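Local coordinates for protein 3-carboxy-cis,cis-muconate cycloisomerase (Pseudomonas putida, PDB 1RE5) that belongs to the fumarase/aspartase superfamily of mainly helical enzymes, assembled from four chains around long helical bundles, at residues P13-I18 / I330-S335; F31-A36 / A52-C57; N76-L81 / D108-G113. One frame throughout, in Å; residues are numbered along the deposited sequence.

Contact 1: P13-I18 / I330-S335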
loop_
_atom_site.group_PDB
_atom_site.type_symbol
_atom_site.label_atom_id
_atom_site.label_comp_id
_atom_site.label_asym_id
_atom_site.label_seq_id
_atom_site.Cartn_x
_atom_site.Cartn_y
_atom_site.Cartn_z
ATOM N N PRO D 13 -4.987 -3.917 25.919
ATOM C CA PRO D 13 -3.969 -3.846 26.979
ATOM C C PRO D 13 -3.005 -5.018 27.094
ATOM O O PRO D 13 -1.801 -4.826 27.289
ATOM C CB PRO D 13 -4.795 -3.626 28.250
ATOM C CG PRO D 13 -6.155 -4.144 27.890
ATOM C CD PRO D 13 -6.326 -3.664 26.476
ATOM N N ALA D 14 -3.522 -6.232 26.976
ATOM C CA ALA D 14 -2.680 -7.417 27.073
ATOM C C ALA D 14 -1.669 -7.452 25.946
ATOM O O ALA D 14 -0.523 -7.842 26.148
ATOM C CB ALA D 14 -3.534 -8.655 27.030
ATOM N N MET D 15 -2.109 -7.053 24.753
ATOM C CA MET D 15 -1.254 -7.039 23.567
ATOM C C MET D 15 -0.180 -5.947 23.675
ATOM O O MET D 15 0.962 -6.156 23.288
ATOM C CB MET D 15 -2.103 -6.816 22.312
ATOM C CG MET D 15 -1.371 -7.063 21.007
ATOM S SD MET D 15 -1.183 -8.818 20.645
ATOM C CE MET D 15 0.380 -9.079 21.252
ATOM N N ARG D 16 -0.542 -4.778 24.187
ATOM C CA ARG D 16 0.442 -3.716 24.344
ATOM C C ARG D 16 1.541 -4.165 25.302
ATOM O O ARG D 16 2.698 -3.777 25.149
ATOM C CB ARG D 16 -0.193 -2.446 24.908
ATOM C CG ARG D 16 0.797 -1.290 25.081
ATOM C CD ARG D 16 0.853 -0.395 23.846
ATOM N NE ARG D 16 1.776 -0.845 22.805
ATOM C CZ ARG D 16 1.676 -0.497 21.520
ATOM N NH1 ARG D 16 0.691 0.293 21.122
ATOM N NH2 ARG D 16 2.567 -0.923 20.630
ATOM N N GLU D 17 1.181 -4.971 26.299
ATOM C CA GLU D 17 2.157 -5.446 27.271
ATOM C C GLU D 17 3.222 -6.291 26.561
ATOM O O GLU D 17 4.429 -6.159 26.818
ATOM C CB GLU D 17 1.461 -6.266 28.358
ATOM C CG GLU D 17 2.328 -6.516 29.582
ATOM C CD GLU D 17 2.935 -5.229 30.121
ATOM O OE1 GLU D 17 2.174 -4.251 30.297
ATOM O OE2 GLU D 17 4.163 -5.188 30.369
ATOM N N ILE D 18 2.771 -7.153 25.659
ATOM C CA ILE D 18 3.690 -7.986 24.909
ATOM C C ILE D 18 4.591 -7.113 24.043
ATOM O O ILE D 18 5.800 -7.338 23.966
ATOM C CB ILE D 18 2.941 -8.961 23.978
ATOM C CG1 ILE D 18 2.176 -9.992 24.806
ATOM C CG2 ILE D 18 3.925 -9.639 23.031
ATOM C CD1 ILE D 18 1.524 -11.085 23.968
ATOM N N ILE D 330 0.876 -3.982 13.591
ATOM C CA ILE D 330 -0.181 -4.815 13.035
ATOM C C ILE D 330 -0.863 -5.616 14.142
ATOM O O ILE D 330 -2.084 -5.617 14.248
ATOM C CB ILE D 330 0.377 -5.769 11.964
ATOM C CG1 ILE D 330 0.920 -4.965 10.784
ATOM C CG2 ILE D 330 -0.718 -6.709 11.491
ATOM C CD1 ILE D 330 1.655 -5.783 9.757
ATOM N N CYS D 331 -0.064 -6.281 14.973
ATOM C CA CYS D 331 -0.589 -7.073 16.077
ATOM C C CYS D 331 -1.449 -6.247 17.026
ATOM O O CYS D 331 -2.524 -6.687 17.457
ATOM C CB CYS D 331 0.563 -7.706 16.852
ATOM S SG CYS D 331 1.358 -9.050 15.956
ATOM N N CYS D 332 -0.984 -5.049 17.361
ATOM C CA CYS D 332 -1.740 -4.205 18.275
ATOM C C CYS D 332 -3.049 -3.740 17.661
ATOM O O CYS D 332 -4.096 -3.771 18.308
ATOM C CB CYS D 332 -0.892 -3.008 18.705
ATOM S SG CYS D 332 0.539 -3.520 19.661
ATOM N N LEU D 333 -2.986 -3.316 16.404
ATOM C CA LEU D 333 -4.161 -2.844 15.676
ATOM C C LEU D 333 -5.247 -3.912 15.651
ATOM O O LEU D 333 -6.424 -3.634 15.905
ATOM C CB LEU D 333 -3.764 -2.479 14.242
ATOM C CG LEU D 333 -3.866 -1.025 13.750
ATOM C CD1 LEU D 333 -4.059 -0.050 14.907
ATOM C CD2 LEU D 333 -2.602 -0.694 12.964
ATOM N N VAL D 334 -4.845 -5.137 15.343
ATOM C CA VAL D 334 -5.779 -6.236 15.286
ATOM C C VAL D 334 -6.310 -6.598 16.679
ATOM O O VAL D 334 -7.502 -6.894 16.835
ATOM C CB VAL D 334 -5.117 -7.458 14.626
ATOM C CG1 VAL D 334 -6.054 -8.648 14.656
ATOM C CG2 VAL D 334 -4.749 -7.120 13.181
ATOM N N SER D 335 -5.444 -6.567 17.694
ATOM C CA SER D 335 -5.869 -6.902 19.053
ATOM C C SER D 335 -6.948 -5.925 19.496
ATOM O O SER D 335 -7.892 -6.291 20.188
ATOM C CB SER D 335 -4.689 -6.843 20.020
ATOM O OG SER D 335 -4.365 -5.500 20.327
#
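Met-15 lays its first two side-chain carbons against Ser-335, CB reaching Ser-335 OG at 3.3 Å and CG lying 3.5 Å from Ser-335 CB. Its CG stands anti to the backbone N (chi1 -168°), which sets CG against Ser-335. Beyond that, the chain bends and the sulfur SD comes to rest 4.3 Å from Cys-331 CB, while CG also packs on Cys-332 SG. The short segments 13-18 and 330-335 run nearly antiparallel, at 169°, with axes 9.0 Å apart.

Arg-16, on the neighbouring flank, takes a different approach. Its guanidinium turns one face to Cys-332 SG, which sits above the plane and displaced toward the rim, 3.4 Å from Arg-16 NH2. The charge itself is answered elsewhere, by a salt bridge from Arg-16 NH1 to Asp-7.

The hydroxyl of Ser-335 is gripped twice: OG donates to Cys-332 O at 2.7 Å, one turn back in its own helix, and accepts from Ala-12 N, just before helix 13-18. In this way a short N-terminal helix is fastened to helix 319-347, a long member of the central bundle of this superfamily. Between the two segments the chemistry is therefore that of sulfur, methylene and a guanidinium face in van der Waals contact, while the buried polar group is satisfied by backbone amide and carbonyl.

Contact 2: F31-A36 / A52-C57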
loop_
_atom_site.group_PDB
_atom_site.type_symbol
_atom_site.label_atom_id
_atom_site.label_comp_id
_atom_site.label_asym_id
_atom_site.label_seq_id
_atom_site.Cartn_x
_atom_site.Cartn_y
_atom_site.Cartn_z
ATOM N N PHE D 31 16.401 -15.387 25.309
ATOM C CA PHE D 31 17.248 -16.063 24.345
ATOM C C PHE D 31 18.641 -16.267 24.939
ATOM O O PHE D 31 19.175 -17.376 24.904
ATOM C CB PHE D 31 17.364 -15.238 23.067
ATOM C CG PHE D 31 18.410 -15.749 22.118
ATOM C CD1 PHE D 31 18.172 -16.890 21.344
ATOM C CD2 PHE D 31 19.651 -15.113 22.026
ATOM C CE1 PHE D 31 19.147 -17.389 20.494
ATOM C CE2 PHE D 31 20.638 -15.608 21.175
ATOM C CZ PHE D 31 20.385 -16.751 20.406
ATOM N N GLU D 32 19.217 -15.193 25.481
ATOM C CA GLU D 32 20.555 -15.244 26.082
ATOM C C GLU D 32 20.676 -16.301 27.181
ATOM O O GLU D 32 21.615 -17.110 27.183
ATOM C CB GLU D 32 20.928 -13.868 26.638
ATOM C CG GLU D 32 21.063 -12.801 25.550
ATOM C CD GLU D 32 22.095 -13.171 24.479
ATOM O OE1 GLU D 32 22.044 -12.600 23.372
ATOM O OE2 GLU D 32 22.964 -14.027 24.740
ATOM N N ALA D 33 19.726 -16.288 28.114
ATOM C CA ALA D 33 19.720 -17.255 29.198
ATOM C C ALA D 33 19.649 -18.649 28.594
ATOM O O ALA D 33 20.475 -19.506 28.896
ATOM C CB ALA D 33 18.533 -17.016 30.107
ATOM N N ALA D 34 18.670 -18.874 27.729
ATOM C CA ALA D 34 18.524 -20.177 27.094
ATOM C C ALA D 34 19.812 -20.613 26.370
ATOM O O ALA D 34 20.140 -21.802 26.343
ATOM C CB ALA D 34 17.360 -20.138 26.116
ATOM N N LEU D 35 20.533 -19.649 25.788
ATOM C CA LEU D 35 21.777 -19.917 25.047
ATOM C C LEU D 35 22.826 -20.519 25.977
ATOM O O LEU D 35 23.385 -21.581 25.698
ATOM C CB LEU D 35 22.349 -18.622 24.446
ATOM C CG LEU D 35 22.996 -18.641 23.045
ATOM C CD1 LEU D 35 24.108 -17.624 23.016
ATOM C CD2 LEU D 35 23.562 -19.996 22.692
ATOM N N ALA D 36 23.096 -19.821 27.078
ATOM C CA ALA D 36 24.068 -20.271 28.068
ATOM C C ALA D 36 23.725 -21.694 28.534
ATOM O O ALA D 36 24.577 -22.589 28.569
ATOM C CB ALA D 36 24.072 -19.309 29.254
ATOM N N ALA D 52 24.793 -17.294 36.757
ATOM C CA ALA D 52 25.084 -15.859 36.786
ATOM C C ALA D 52 24.295 -15.118 35.709
ATOM O O ALA D 52 23.671 -14.087 35.972
ATOM C CB ALA D 52 26.576 -15.625 36.582
ATOM N N ILE D 53 24.338 -15.661 34.499
ATOM C CA ILE D 53 23.642 -15.097 33.356
ATOM C C ILE D 53 22.126 -15.027 33.578
ATOM O O ILE D 53 21.532 -13.955 33.453
ATOM C CB ILE D 53 23.955 -15.919 32.093
ATOM C CG1 ILE D 53 25.430 -15.733 31.728
ATOM C CG2 ILE D 53 23.045 -15.502 30.944
ATOM C CD1 ILE D 53 25.914 -16.642 30.616
ATOM N N GLU D 54 21.505 -16.156 33.915
ATOM C CA GLU D 54 20.059 -16.184 34.145
ATOM C C GLU D 54 19.608 -15.133 35.152
ATOM O O GLU D 54 18.517 -14.576 35.034
ATOM C CB GLU D 54 19.616 -17.557 34.636
ATOM C CG GLU D 54 19.879 -18.669 33.655
ATOM C CD GLU D 54 19.339 -20.003 34.135
ATOM O OE1 GLU D 54 19.685 -20.416 35.265
ATOM O OE2 GLU D 54 18.570 -20.639 33.378
ATOM N N ALA D 55 20.451 -14.863 36.141
ATOM C CA ALA D 55 20.138 -13.879 37.173
ATOM C C ALA D 55 20.064 -12.475 36.597
ATOM O O ALA D 55 19.364 -11.614 37.125
ATOM C CB ALA D 55 21.193 -13.930 38.267
ATOM N N ALA D 56 20.796 -12.242 35.513
ATOM C CA ALA D 56 20.819 -10.930 34.882
ATOM C C ALA D 56 19.856 -10.809 33.694
ATOM O O ALA D 56 19.683 -9.725 33.139
ATOM C CB ALA D 56 22.240 -10.604 34.441
ATOM N N CYS D 57 19.229 -11.915 33.305
ATOM C CA CYS D 57 18.292 -11.901 32.185
ATOM C C CYS D 57 16.864 -11.522 32.597
ATOM O O CYS D 57 15.911 -12.270 32.368
ATOM C CB CYS D 57 18.302 -13.259 31.474
ATOM S SG CYS D 57 19.800 -13.547 30.483
#
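Ala-33 meets Cys-57, which lies in the loop following the second helix of a nearly antiparallel helix pair, in the all-helical N-terminal region of this fumarase/aspartase-type fold. The CB of Ala-33 packs 3.7 Å from Cys-57 SG, and the same sulfur lies near the backbone N of Ala-33 and the CB of Glu-32. Small side chains on helix 21-40 let the backbones come close: the CA atoms of Ala-33 and Glu-54 are 5.1 Å apart, and the axes of helix segments 31-36 and 52-56 approach to 8.9 Å at an angle of 169°.

Ile-53 spans the next part of the interface with two branches. CG2, anti to its backbone N, touches Ala-33 CA at 4.1 Å, whereas the CG1 branch is extended (chi2 172°) in the direction of Ala-36. On the other flank Glu-54 contributes its aliphatic part, with CG against Ala-33 CB, and its carboxylate goes on to a salt bridge through OE2 with Arg-37, a residue of helix 21-40 just past the first segment. This charge pair thus ties the two helices together beside the apolar contact.

Further out, the carbonyl of Cys-57 accepts a hydrogen bond from Gln-26, earlier on helix 21-40. Helix 78-92 packs against the pair too, Val-82 touching Glu-32 and Ile-89 touching Ile-53. At the far end of the segment pair from Cys-57, Ile-53 CD1 rests 3.5 Å from Ala-36 CB.

Contact 3: N76-L81 / D108-G113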
loop_
_atom_site.group_PDB
_atom_site.type_symbol
_atom_site.label_atom_id
_atom_site.label_comp_id
_atom_site.label_asym_id
_atom_site.label_seq_id
_atom_site.Cartn_x
_atom_site.Cartn_y
_atom_site.Cartn_z
ATOM N N ASN D 76 21.361 -1.654 15.816
ATOM C CA ASN D 76 20.403 -2.674 16.214
ATOM C C ASN D 76 20.241 -2.670 17.726
ATOM O O ASN D 76 20.855 -1.869 18.421
ATOM C CB ASN D 76 20.817 -4.062 15.715
ATOM C CG ASN D 76 22.073 -4.577 16.378
ATOM O OD1 ASN D 76 22.240 -4.462 17.593
ATOM N ND2 ASN D 76 22.960 -5.171 15.583
ATOM N N SER D 77 19.413 -3.563 18.240
ATOM C CA SER D 77 19.163 -3.611 19.672
ATOM C C SER D 77 20.001 -4.647 20.417
ATOM O O SER D 77 20.312 -4.469 21.586
ATOM C CB SER D 77 17.684 -3.897 19.904
ATOM O OG SER D 77 17.286 -5.007 19.114
ATOM N N ALA D 78 20.368 -5.725 19.738
ATOM C CA ALA D 78 21.143 -6.789 20.364
ATOM C C ALA D 78 22.468 -6.364 20.976
ATOM O O ALA D 78 22.695 -6.593 22.163
ATOM C CB ALA D 78 21.385 -7.921 19.371
ATOM N N ILE D 79 23.348 -5.739 20.194
ATOM C CA ILE D 79 24.644 -5.377 20.758
ATOM C C ILE D 79 24.612 -4.455 21.987
ATOM O O ILE D 79 25.359 -4.684 22.942
ATOM C CB ILE D 79 25.649 -4.812 19.687
ATOM C CG1 ILE D 79 25.524 -3.304 19.567
ATOM C CG2 ILE D 79 25.437 -5.488 18.348
ATOM C CD1 ILE D 79 26.638 -2.689 18.744
ATOM N N PRO D 80 23.752 -3.422 22.003
ATOM C CA PRO D 80 23.782 -2.596 23.212
ATOM C C PRO D 80 23.233 -3.354 24.411
ATOM O O PRO D 80 23.649 -3.127 25.548
ATOM C CB PRO D 80 22.908 -1.402 22.844
ATOM C CG PRO D 80 23.081 -1.305 21.378
ATOM C CD PRO D 80 22.965 -2.757 20.958
ATOM N N LEU D 81 22.293 -4.255 24.160
ATOM C CA LEU D 81 21.711 -5.026 25.248
ATOM C C LEU D 81 22.740 -6.006 25.789
ATOM O O LEU D 81 22.938 -6.100 27.003
ATOM C CB LEU D 81 20.492 -5.811 24.774
ATOM C CG LEU D 81 19.904 -6.698 25.874
ATOM C CD1 LEU D 81 19.382 -5.805 26.989
ATOM C CD2 LEU D 81 18.797 -7.578 25.324
ATOM N N ASP D 108 20.199 -13.206 15.659
ATOM C CA ASP D 108 19.751 -14.442 16.289
ATOM C C ASP D 108 18.934 -14.094 17.522
ATOM O O ASP D 108 17.849 -14.652 17.741
ATOM C CB ASP D 108 20.934 -15.303 16.724
ATOM C CG ASP D 108 21.702 -15.870 15.558
ATOM O OD1 ASP D 108 21.067 -16.271 14.567
ATOM O OD2 ASP D 108 22.947 -15.936 15.635
ATOM N N ALA D 109 19.456 -13.159 18.318
ATOM C CA ALA D 109 18.776 -12.750 19.545
ATOM C C ALA D 109 17.503 -11.968 19.250
ATOM O O ALA D 109 16.464 -12.173 19.882
ATOM C CB ALA D 109 19.706 -11.917 20.404
ATOM N N MET D 110 17.593 -11.063 18.285
ATOM C CA MET D 110 16.456 -10.246 17.893
ATOM C C MET D 110 15.286 -11.035 17.270
ATOM O O MET D 110 14.136 -10.903 17.705
ATOM C CB MET D 110 16.933 -9.188 16.925
ATOM C CG MET D 110 17.940 -8.258 17.524
ATOM S SD MET D 110 18.167 -6.865 16.424
ATOM C CE MET D 110 19.859 -7.166 15.894
ATOM N N ASP D 111 15.564 -11.846 16.253
ATOM C CA ASP D 111 14.498 -12.615 15.627
ATOM C C ASP D 111 13.896 -13.635 16.591
ATOM O O ASP D 111 12.675 -13.801 16.652
ATOM C CB ASP D 111 15.000 -13.342 14.370
ATOM C CG ASP D 111 15.022 -12.452 13.130
ATOM O OD1 ASP D 111 14.592 -11.275 13.201
ATOM O OD2 ASP D 111 15.475 -12.948 12.071
ATOM N N THR D 112 14.740 -14.331 17.341
ATOM C CA THR D 112 14.211 -15.322 18.264
ATOM C C THR D 112 13.396 -14.641 19.343
ATOM O O THR D 112 12.329 -15.131 19.720
ATOM C CB THR D 112 15.320 -16.152 18.911
ATOM O OG1 THR D 112 16.016 -16.896 17.892
ATOM C CG2 THR D 112 14.717 -17.120 19.937
ATOM N N GLY D 113 13.888 -13.504 19.831
ATOM C CA GLY D 113 13.161 -12.771 20.851
ATOM C C GLY D 113 11.786 -12.398 20.322
ATOM O O GLY D 113 10.778 -12.494 21.033
#
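Ala-78 and Met-110 bring their CA atoms to 6.3 Å where the start of helix 78-92 meets the early turns of the long helix 106-142. Met-110 carries most of the contact. Its CG stands anti to its own carbonyl carbon and beside the backbone N, and the chain then runs out extended (chi2 -168°) before bending at the thioether. The terminal methyl CE reaches Asn-76, lying 3.3 Å from CB and 3.4 Å from CG. The two side chains cross at about a right angle. Nearer the backbone, the sulfur SD has Ser-77 OG beside it at 3.4 Å, and CG packs on the methyl of Ala-78 at 3.9 Å. Ala-78 CB also faces Ala-109 CB, a looser pairing of two methyls.

Asn-76 does two things at once. While its CB and CG support the methionine methyl, its OD1 accepts from Ile-79 N at 3.1 Å, with an N-H...O angle of 158°. The donor is tilted a little from the plane of the amide carbonyl. The capping bond restrains the rotation of the carboxamide, whose CG also meets CE.

Within the second helix, Thr-112 OG1 donates to Asp-108 O, which also accepts from the main-chain N of Thr-112. Ties to other parts of the fold come from the carboxylate of Asp-108, which takes hydrogen bonds from backbone N atoms of Thr-105, Gly-193 and Gly-194. Phe-6 of a second subunit packs on Ser-77, bringing the tetramer interface to the edge of the contact. The arrangement is a helix beginning with a side-chain capping bond, packed beside a methionine of a second helix, and it joins the N-terminal helices to the beginning of a central-bundle helix of the fumarase/aspartase fold.

How the contacts relate
From the N terminus the chain forms helix 13-18, the first half of contact 1, and passes directly into helix 21-40. After that helix the chain turns back, and helix 47-56 closes contact 2, a short hairpin-like loop. Helix 64-74 follows; contact 3 opens at 76-81, at the start of helix 78-92, and closes at 108-113 in helix 106-142. Contacts 2 and 3 thus lie in series, both nested inside the 311-residue loop that contact 1 closes at helix 319-347. They also touch, Phe-31 packing on Ala-109 and Thr-112. Contact 1 stands apart, its centre about 27 Å from that of contact 2 and 21 Å from that of contact 3. Together they join the N-terminal helices to helices 106-142 and 319-347.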